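Local structure of exopolygalacturonate lyase (Vibrio vulnificus, 5A29) at residues R503-S516 / A559-R570. The protein probably cleaves pectate chains by beta-elimination, as a family 2 polysaccharide lyase that binds a manganese ion. Sequence-based numbering, arbitrary orientation.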
ATOM      1  N   ARG A 503     -10.210   9.691  22.129  1.00 21.62           N
ATOM      2  CA  ARG A 503     -11.643   9.966  21.906  1.00 19.74           C
ATOM      3  C   ARG A 503     -12.316   8.761  21.238  1.00 21.43           C
ATOM      4  O   ARG A 503     -13.302   8.892  20.468  1.00 20.61           O
ATOM      5  CB  ARG A 503     -11.827  11.261  21.079  1.00 21.99           C
ATOM      6  CG  ARG A 503     -11.409  12.521  21.846  1.00 23.78           C
ATOM      7  CD  ARG A 503     -11.684  13.777  20.983  1.00 26.98           C
ATOM      8  NE  ARG A 503     -10.788  13.864  19.811  1.00 24.63           N
ATOM      9  CZ  ARG A 503      -9.527  14.306  19.845  1.00 26.84           C
ATOM     10  NH1 ARG A 503      -8.946  14.656  20.980  1.00 26.27           N
ATOM     11  NH2 ARG A 503      -8.817  14.397  18.718  1.00 27.80           N
ATOM     12  N   GLY A 504     -11.866   7.565  21.617  1.00 19.51           N
ATOM     13  CA  GLY A 504     -12.612   6.353  21.190  1.00 18.86           C
ATOM     14  C   GLY A 504     -12.156   5.785  19.811  1.00 18.49           C
ATOM     15  O   GLY A 504     -12.656   4.750  19.380  1.00 19.09           O
ATOM     16  N   TYR A 505     -11.177   6.455  19.190  1.00 19.57           N
ATOM     17  CA  TYR A 505     -10.651   6.047  17.861  1.00 19.12           C
ATOM     18  C   TYR A 505      -9.151   6.071  17.854  1.00 19.32           C
ATOM     19  O   TYR A 505      -8.520   6.517  18.799  1.00 19.57           O
ATOM     20  CB  TYR A 505     -11.154   7.044  16.783  1.00 20.56           C
ATOM     21  CG  TYR A 505     -12.635   6.863  16.539  1.00 22.82           C
ATOM     22  CD1 TYR A 505     -13.082   5.894  15.643  1.00 22.05           C
ATOM     23  CD2 TYR A 505     -13.597   7.586  17.307  1.00 23.39           C
ATOM     24  CE1 TYR A 505     -14.431   5.659  15.478  1.00 27.64           C
ATOM     25  CE2 TYR A 505     -14.945   7.331  17.155  1.00 22.20           C
ATOM     26  CZ  TYR A 505     -15.353   6.411  16.215  1.00 26.80           C
ATOM     27  OH  TYR A 505     -16.670   6.112  16.045  1.00 29.79           O
ATOM     28  N   PHE A 506      -8.545   5.597  16.742  1.00 18.21           N
ATOM     29  CA  PHE A 506      -7.108   5.652  16.614  1.00 18.71           C
ATOM     30  C   PHE A 506      -6.704   6.803  15.678  1.00 19.45           C
ATOM     31  O   PHE A 506      -7.198   6.867  14.543  1.00 21.87           O
ATOM     32  CB  PHE A 506      -6.596   4.305  16.056  1.00 17.91           C
ATOM     33  CG  PHE A 506      -6.649   3.205  17.099  1.00 18.63           C
ATOM     34  CD1 PHE A 506      -5.671   3.141  18.095  1.00 18.33           C
ATOM     35  CD2 PHE A 506      -7.705   2.321  17.121  1.00 18.47           C
ATOM     36  CE1 PHE A 506      -5.675   2.140  19.063  1.00 18.06           C
ATOM     37  CE2 PHE A 506      -7.777   1.351  18.131  1.00 19.87           C
ATOM     38  CZ  PHE A 506      -6.773   1.259  19.101  1.00 18.26           C
ATOM     39  N   LEU A 507      -5.857   7.704  16.176  1.00 19.21           N
ATOM     40  CA  LEU A 507      -5.499   8.929  15.458  1.00 22.38           C
ATOM     41  C   LEU A 507      -4.014   9.053  15.490  1.00 20.81           C
ATOM     42  O   LEU A 507      -3.393   8.733  16.522  1.00 20.86           O
ATOM     43  CB  LEU A 507      -6.071  10.170  16.181  1.00 23.29           C
ATOM     44  CG  LEU A 507      -7.604  10.291  16.149  1.00 27.03           C
ATOM     45  CD1 LEU A 507      -7.929  11.552  16.977  1.00 24.88           C
ATOM     46  CD2 LEU A 507      -8.087  10.518  14.710  1.00 24.85           C
ATOM     47  N   ALA A 508      -3.443   9.526  14.365  1.00 21.88           N
ATOM     48  CA  ALA A 508      -1.983   9.688  14.245  1.00 21.76           C
ATOM     49  C   ALA A 508      -1.506  10.919  15.068  1.00 26.76           C
ATOM     50  O   ALA A 508      -0.347  10.992  15.444  1.00 26.39           O
ATOM     51  CB  ALA A 508      -1.569   9.835  12.743  1.00 24.30           C
ATOM     52  N   ASN A 509      -2.413  11.842  15.391  1.00 24.36           N
ATOM     53  CA  ASN A 509      -2.022  13.050  16.165  1.00 27.95           C
ATOM     54  C   ASN A 509      -3.273  13.359  16.988  1.00 23.45           C
ATOM     55  O   ASN A 509      -4.370  13.396  16.415  1.00 23.20           O
ATOM     56  CB  ASN A 509      -1.786  14.234  15.175  1.00 25.74           C
ATOM     57  CG  ASN A 509      -1.353  15.543  15.880  1.00 30.19           C
ATOM     58  OD1 ASN A 509      -1.801  15.860  16.983  1.00 29.97           O
ATOM     59  ND2 ASN A 509      -0.491  16.304  15.221  1.00 28.63           N
ATOM     60  N   PRO A 510      -3.138  13.606  18.320  1.00 25.47           N
ATOM     61  CA  PRO A 510      -4.390  13.816  19.106  1.00 26.70           C
ATOM     62  C   PRO A 510      -5.124  15.110  18.750  1.00 27.62           C
ATOM     63  O   PRO A 510      -6.293  15.291  19.070  1.00 23.59           O
ATOM     64  CB  PRO A 510      -3.901  13.852  20.577  1.00 28.85           C
ATOM     65  CG  PRO A 510      -2.420  13.955  20.540  1.00 27.34           C
ATOM     66  CD  PRO A 510      -1.925  13.561  19.157  1.00 29.83           C
ATOM     67  N   ARG A 511      -4.454  16.019  18.047  1.00 24.80           N
ATOM     68  CA  ARG A 511      -5.168  17.252  17.565  1.00 21.27           C
ATOM     69  C   ARG A 511      -6.054  17.017  16.402  1.00 22.42           C
ATOM     70  O   ARG A 511      -6.819  17.867  16.035  1.00 22.48           O
ATOM     71  CB  ARG A 511      -4.137  18.338  17.188  1.00 21.07           C
ATOM     72  CG  ARG A 511      -3.291  18.712  18.353  1.00 26.00           C
ATOM     73  CD  ARG A 511      -2.349  19.897  17.997  1.00 25.53           C
ATOM     74  NE  ARG A 511      -1.797  20.170  19.263  1.00 36.05           N
ATOM     75  CZ  ARG A 511      -2.346  21.002  20.134  1.00 29.18           C
ATOM     76  NH1 ARG A 511      -3.354  21.778  19.776  1.00 34.25           N
ATOM     77  NH2 ARG A 511      -1.810  21.041  21.328  1.00 32.98           N
ATOM     78  N   TYR A 512      -5.929  15.885  15.700  1.00 20.85           N
ATOM     79  CA  TYR A 512      -6.833  15.672  14.574  1.00 21.30           C
ATOM     80  C   TYR A 512      -8.279  15.490  14.933  1.00 23.34           C
ATOM     81  O   TYR A 512      -8.629  14.783  15.874  1.00 22.35           O
ATOM     82  CB  TYR A 512      -6.436  14.409  13.726  1.00 22.37           C
ATOM     83  CG  TYR A 512      -5.155  14.591  12.939  1.00 21.31           C
ATOM     84  CD1 TYR A 512      -4.800  15.860  12.390  1.00 23.01           C
ATOM     85  CD2 TYR A 512      -4.324  13.478  12.657  1.00 24.75           C
ATOM     86  CE1 TYR A 512      -3.631  16.017  11.662  1.00 23.32           C
ATOM     87  CE2 TYR A 512      -3.184  13.606  11.852  1.00 25.76           C
ATOM     88  CZ  TYR A 512      -2.831  14.885  11.386  1.00 28.82           C
ATOM     89  OH  TYR A 512      -1.693  15.007  10.638  1.00 28.81           O
ATOM     90  N   LEU A 513      -9.134  16.066  14.093  1.00 21.53           N
ATOM     91  CA  LEU A 513     -10.579  16.038  14.267  1.00 23.67           C
ATOM     92  C   LEU A 513     -11.221  14.729  13.828  1.00 22.89           C
ATOM     93  O   LEU A 513     -12.153  14.176  14.456  1.00 20.26           O
ATOM     94  CB  LEU A 513     -11.180  17.227  13.460  1.00 22.42           C
ATOM     95  CG  LEU A 513     -12.707  17.325  13.459  1.00 27.20           C
ATOM     96  CD1 LEU A 513     -13.179  17.437  14.919  1.00 24.73           C
ATOM     97  CD2 LEU A 513     -13.182  18.580  12.657  1.00 27.07           C
ATOM     98  N   ASN A 514     -10.757  14.193  12.703  1.00 19.12           N
ATOM     99  CA  ASN A 514     -11.523  13.104  12.060  1.00 19.44           C
ATOM    100  C   ASN A 514     -10.733  11.787  11.999  1.00 19.22           C
ATOM    101  O   ASN A 514      -9.543  11.835  11.650  1.00 23.89           O
ATOM    102  CB  ASN A 514     -11.806  13.506  10.597  1.00 20.17           C
ATOM    103  CG  ASN A 514     -12.716  14.712  10.496  1.00 25.80           C
ATOM    104  OD1 ASN A 514     -13.837  14.678  11.065  1.00 23.75           O
ATOM    105  ND2 ASN A 514     -12.263  15.782   9.755  1.00 22.07           N
ATOM    106  N   ALA A 515     -11.362  10.672  12.370  1.00 19.92           N
ATOM    107  CA  ALA A 515     -10.639   9.397  12.461  1.00 20.52           C
ATOM    108  C   ALA A 515     -11.008   8.573  11.217  1.00 21.32           C
ATOM    109  O   ALA A 515     -12.153   8.560  10.817  1.00 22.37           O
ATOM    110  CB  ALA A 515     -11.059   8.617  13.720  1.00 19.70           C
ATOM    111  N   SER A 516     -10.037   7.867  10.631  1.00 21.52           N
ATOM    112  CA  SER A 516     -10.332   6.910   9.539  1.00 18.70           C
ATOM    113  C   SER A 516     -10.538   5.529  10.100  1.00 17.99           C
ATOM    114  O   SER A 516      -9.766   5.057  10.926  1.00 18.67           O
ATOM    115  CB  SER A 516      -9.132   6.862   8.507  1.00 20.84           C
ATOM    116  OG  SER A 516      -9.325   5.703   7.699  1.00 23.16           O
ATOM    117  N   ALA A 559      -7.915  17.773  -4.907  1.00 30.68           N
ATOM    118  CA  ALA A 559      -7.915  17.562  -3.449  1.00 30.11           C
ATOM    119  C   ALA A 559      -8.003  16.101  -3.078  1.00 25.98           C
ATOM    120  O   ALA A 559      -8.733  15.342  -3.703  1.00 27.72           O
ATOM    121  CB  ALA A 559      -9.093  18.312  -2.814  1.00 27.19           C
ATOM    122  N   TYR A 560      -7.355  15.733  -1.971  1.00 23.08           N
ATOM    123  CA  TYR A 560      -7.483  14.345  -1.434  1.00 21.33           C
ATOM    124  C   TYR A 560      -8.171  14.423  -0.039  1.00 23.40           C
ATOM    125  O   TYR A 560      -7.808  15.296   0.782  1.00 24.81           O
ATOM    126  CB  TYR A 560      -6.063  13.753  -1.203  1.00 22.57           C
ATOM    127  CG  TYR A 560      -5.325  13.577  -2.494  1.00 26.40           C
ATOM    128  CD1 TYR A 560      -4.623  14.633  -3.089  1.00 31.02           C
ATOM    129  CD2 TYR A 560      -5.414  12.365  -3.193  1.00 27.70           C
ATOM    130  CE1 TYR A 560      -4.023  14.473  -4.343  1.00 28.99           C
ATOM    131  CE2 TYR A 560      -4.782  12.188  -4.420  1.00 26.72           C
ATOM    132  CZ  TYR A 560      -4.094  13.237  -4.986  1.00 31.47           C
ATOM    133  OH  TYR A 560      -3.491  13.020  -6.211  1.00 30.61           O
ATOM    134  N   ASP A 561      -9.028  13.458   0.243  1.00 24.36           N
ATOM    135  CA  ASP A 561      -9.596  13.320   1.614  1.00 27.43           C
ATOM    136  C   ASP A 561      -8.526  13.219   2.735  1.00 26.05           C
ATOM    137  O   ASP A 561      -8.681  13.794   3.845  1.00 25.03           O
ATOM    138  CB  ASP A 561     -10.569  12.154   1.705  1.00 26.34           C
ATOM    139  CG  ASP A 561      -9.900  10.769   1.457  1.00 28.53           C
ATOM    140  OD1 ASP A 561      -8.814  10.736   0.874  1.00 24.84           O
ATOM    141  OD2 ASP A 561     -10.484   9.710   1.812  1.00 27.13           O
ATOM    142  N   THR A 562      -7.399  12.608   2.388  1.00 23.65           N
ATOM    143  CA  THR A 562      -6.222  12.519   3.241  1.00 23.42           C
ATOM    144  C   THR A 562      -5.887  13.844   3.867  1.00 26.24           C
ATOM    145  O   THR A 562      -5.556  13.903   5.026  1.00 25.19           O
ATOM    146  CB  THR A 562      -5.013  12.076   2.360  1.00 23.96           C
ATOM    147  OG1 THR A 562      -5.471  10.967   1.552  1.00 27.46           O
ATOM    148  CG2 THR A 562      -3.888  11.544   3.216  1.00 28.91           C
ATOM    149  N   ASN A 563      -5.960  14.926   3.091  1.00 25.40           N
ATOM    150  CA  ASN A 563      -5.663  16.224   3.625  1.00 27.55           C
ATOM    151  C   ASN A 563      -6.946  16.945   4.030  1.00 31.34           C
ATOM    152  O   ASN A 563      -7.050  17.402   5.157  1.00 29.90           O
ATOM    153  CB  ASN A 563      -4.962  17.057   2.575  1.00 33.95           C
ATOM    154  CG  ASN A 563      -4.556  18.394   3.119  1.00 47.36           C
ATOM    155  OD1 ASN A 563      -3.715  18.478   4.022  1.00 44.55           O
ATOM    156  ND2 ASN A 563      -5.181  19.455   2.612  1.00 47.55           N
ATOM    157  N   GLU A 564      -7.916  17.022   3.120  1.00 25.99           N
ATOM    158  CA  GLU A 564      -9.103  17.903   3.301  1.00 29.31           C
ATOM    159  C   GLU A 564      -9.973  17.419   4.454  1.00 30.29           C
ATOM    160  O   GLU A 564     -10.716  18.226   5.043  1.00 27.28           O
ATOM    161  CB  GLU A 564      -9.975  17.968   2.030  1.00 30.09           C
ATOM    162  CG  GLU A 564      -9.194  18.550   0.821  1.00 31.72           C
ATOM    163  CD  GLU A 564      -8.393  19.813   1.154  1.00 39.39           C
ATOM    164  OE1 GLU A 564      -8.992  20.812   1.605  1.00 44.43           O
ATOM    165  OE2 GLU A 564      -7.163  19.836   0.994  1.00 37.23           O
ATOM    166  N   ILE A 565      -9.943  16.109   4.722  1.00 27.06           N
ATOM    167  CA  ILE A 565     -10.654  15.539   5.867  1.00 24.64           C
ATOM    168  C   ILE A 565      -9.715  15.134   7.026  1.00 28.94           C
ATOM    169  O   ILE A 565      -9.806  15.680   8.134  1.00 27.78           O
ATOM    170  CB  ILE A 565     -11.567  14.388   5.467  1.00 25.14           C
ATOM    171  CG1 ILE A 565     -12.624  14.899   4.472  1.00 25.02           C
ATOM    172  CG2 ILE A 565     -12.142  13.675   6.701  1.00 23.91           C
ATOM    173  CD1 ILE A 565     -13.496  13.846   3.826  1.00 23.81           C
ATOM    174  N   TYR A 566      -8.779  14.214   6.767  1.00 21.04           N
ATOM    175  CA  TYR A 566      -8.105  13.521   7.840  1.00 23.81           C
ATOM    176  C   TYR A 566      -6.968  14.288   8.469  1.00 22.12           C
ATOM    177  O   TYR A 566      -6.430  13.829   9.513  1.00 23.00           O
ATOM    178  CB  TYR A 566      -7.686  12.069   7.427  1.00 20.72           C
ATOM    179  CG  TYR A 566      -8.915  11.264   7.078  1.00 24.81           C
ATOM    180  CD1 TYR A 566      -9.792  10.831   8.080  1.00 20.74           C
ATOM    181  CD2 TYR A 566      -9.263  11.028   5.752  1.00 23.76           C
ATOM    182  CE1 TYR A 566     -10.912  10.099   7.780  1.00 19.80           C
ATOM    183  CE2 TYR A 566     -10.380  10.306   5.435  1.00 23.00           C
ATOM    184  CZ  TYR A 566     -11.210   9.870   6.467  1.00 24.26           C
ATOM    185  OH  TYR A 566     -12.326   9.161   6.178  1.00 25.09           O
ATOM    186  N   LYS A 567      -6.613  15.446   7.904  1.00 21.68           N
ATOM    187  CA  LYS A 567      -5.617  16.318   8.554  1.00 22.18           C
ATOM    188  C   LYS A 567      -6.223  17.603   9.181  1.00 22.82           C
ATOM    189  O   LYS A 567      -5.491  18.396   9.743  1.00 25.07           O
ATOM    190  CB  LYS A 567      -4.474  16.744   7.596  1.00 25.30           C
ATOM    191  CG  LYS A 567      -3.566  15.588   7.194  1.00 27.75           C
ATOM    192  CD  LYS A 567      -2.451  16.131   6.335  1.00 32.65           C
ATOM    193  CE  LYS A 567      -1.466  15.035   6.114  1.00 41.01           C
ATOM    194  NZ  LYS A 567      -0.339  15.602   5.324  1.00 47.99           N
ATOM    195  N   GLN A 568      -7.520  17.722   9.134  1.00 21.96           N
ATOM    196  CA  GLN A 568      -8.206  18.837   9.845  1.00 26.50           C
ATOM    197  C   GLN A 568      -7.989  18.709  11.387  1.00 30.11           C
ATOM    198  O   GLN A 568      -7.885  17.585  11.971  1.00 24.95           O
ATOM    199  CB  GLN A 568      -9.704  18.797   9.505  1.00 33.08           C
ATOM    200  CG  GLN A 568      -9.993  19.057   8.028  1.00 41.13           C
ATOM    201  CD  GLN A 568      -9.232  20.282   7.511  1.00 52.61           C
ATOM    202  OE1 GLN A 568      -9.498  21.385   7.964  1.00 54.98           O
ATOM    203  NE2 GLN A 568      -8.234  20.079   6.605  1.00 45.25           N
ATOM    204  N   THR A 569      -7.897  19.850  12.053  1.00 28.94           N
ATOM    205  CA  THR A 569      -7.600  19.822  13.481  1.00 29.40           C
ATOM    206  C   THR A 569      -8.871  20.245  14.203  1.00 33.87           C
ATOM    207  O   THR A 569      -9.805  20.778  13.581  1.00 34.34           O
ATOM    208  CB  THR A 569      -6.421  20.704  13.854  1.00 33.65           C
ATOM    209  OG1 THR A 569      -6.612  21.981  13.262  1.00 39.95           O
ATOM    210  CG2 THR A 569      -5.083  20.093  13.355  1.00 31.91           C
ATOM    211  N   ARG A 570      -8.974  19.863  15.468  1.00 34.55           N
ATOM    212  CA  ARG A 570     -10.238  20.019  16.192  1.00 48.72           C
ATOM    213  C   ARG A 570     -10.237  21.435  16.815  1.00 45.40           C
ATOM    214  O   ARG A 570      -9.154  22.000  17.050  1.00 51.89           O
ATOM    215  CB  ARG A 570     -10.455  18.907  17.261  1.00 35.30           C
ATOM    216  CG  ARG A 570      -9.200  18.342  17.835  1.00 40.57           C
ATOM    217  CD  ARG A 570      -9.328  17.830  19.261  1.00 40.27           C
ATOM    218  NE  ARG A 570     -10.688  17.517  19.624  1.00 41.03           N
ATOM    219  CZ  ARG A 570     -11.131  17.574  20.869  1.00 38.76           C
ATOM    220  NH1 ARG A 570     -10.299  17.887  21.825  1.00 38.59           N
ATOM    221  NH2 ARG A 570     -12.376  17.222  21.159  1.00 47.44           N
TER
HETATM  222  O   HOH W   1      -8.683  15.222  11.090  1.00 23.41           O
HETATM  223  O   HOH W   2      -6.856  11.720  11.045  1.00 24.35           O
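Ile565 O is gripped by Asn514 ND2 at 2.9 Å, a nearly straight bond (168° at the hydrogen), and by Gln568 N from the opposite face of its carbonyl plane; water 1 donates to it as well. A chi1 of -65° carries the Asn514 amide across Ile565 at about a right angle, bringing ND2 to that oxygen and within 3.7 Å of Ile565 CG2. Water 1 also joins Asn514 N to Gln568 O, which accepts from Leu513 N at 2.9 Å; Arg570 N in turn donates to Arg511 O. These two bonds flank Tyr512 and Thr569, a single antiparallel bridge at a non-hydrogen-bonded pair, beside strand 514-516, which pairs with strand 60-62. Tyr566 O lies over the centre of one Tyr512 ring face, 3.6 Å above its plane, while Ser516 CB makes a CH-pi contact with the Tyr566 ring. The guanidinium of Arg503 lies flat on that of the C-terminal Arg570, planes 3° apart, with Arg503 NH1 3.6 Å from Arg570 NH1. Arg503 NH2 donates to Pro510 O at 2.7 Å, and Arg503 NE to Thr63 OG1. These acceptors may partly offset the charge of Arg503 against Arg570, while direct and water-mediated bonds fasten the C-terminal tail to residues 511-514.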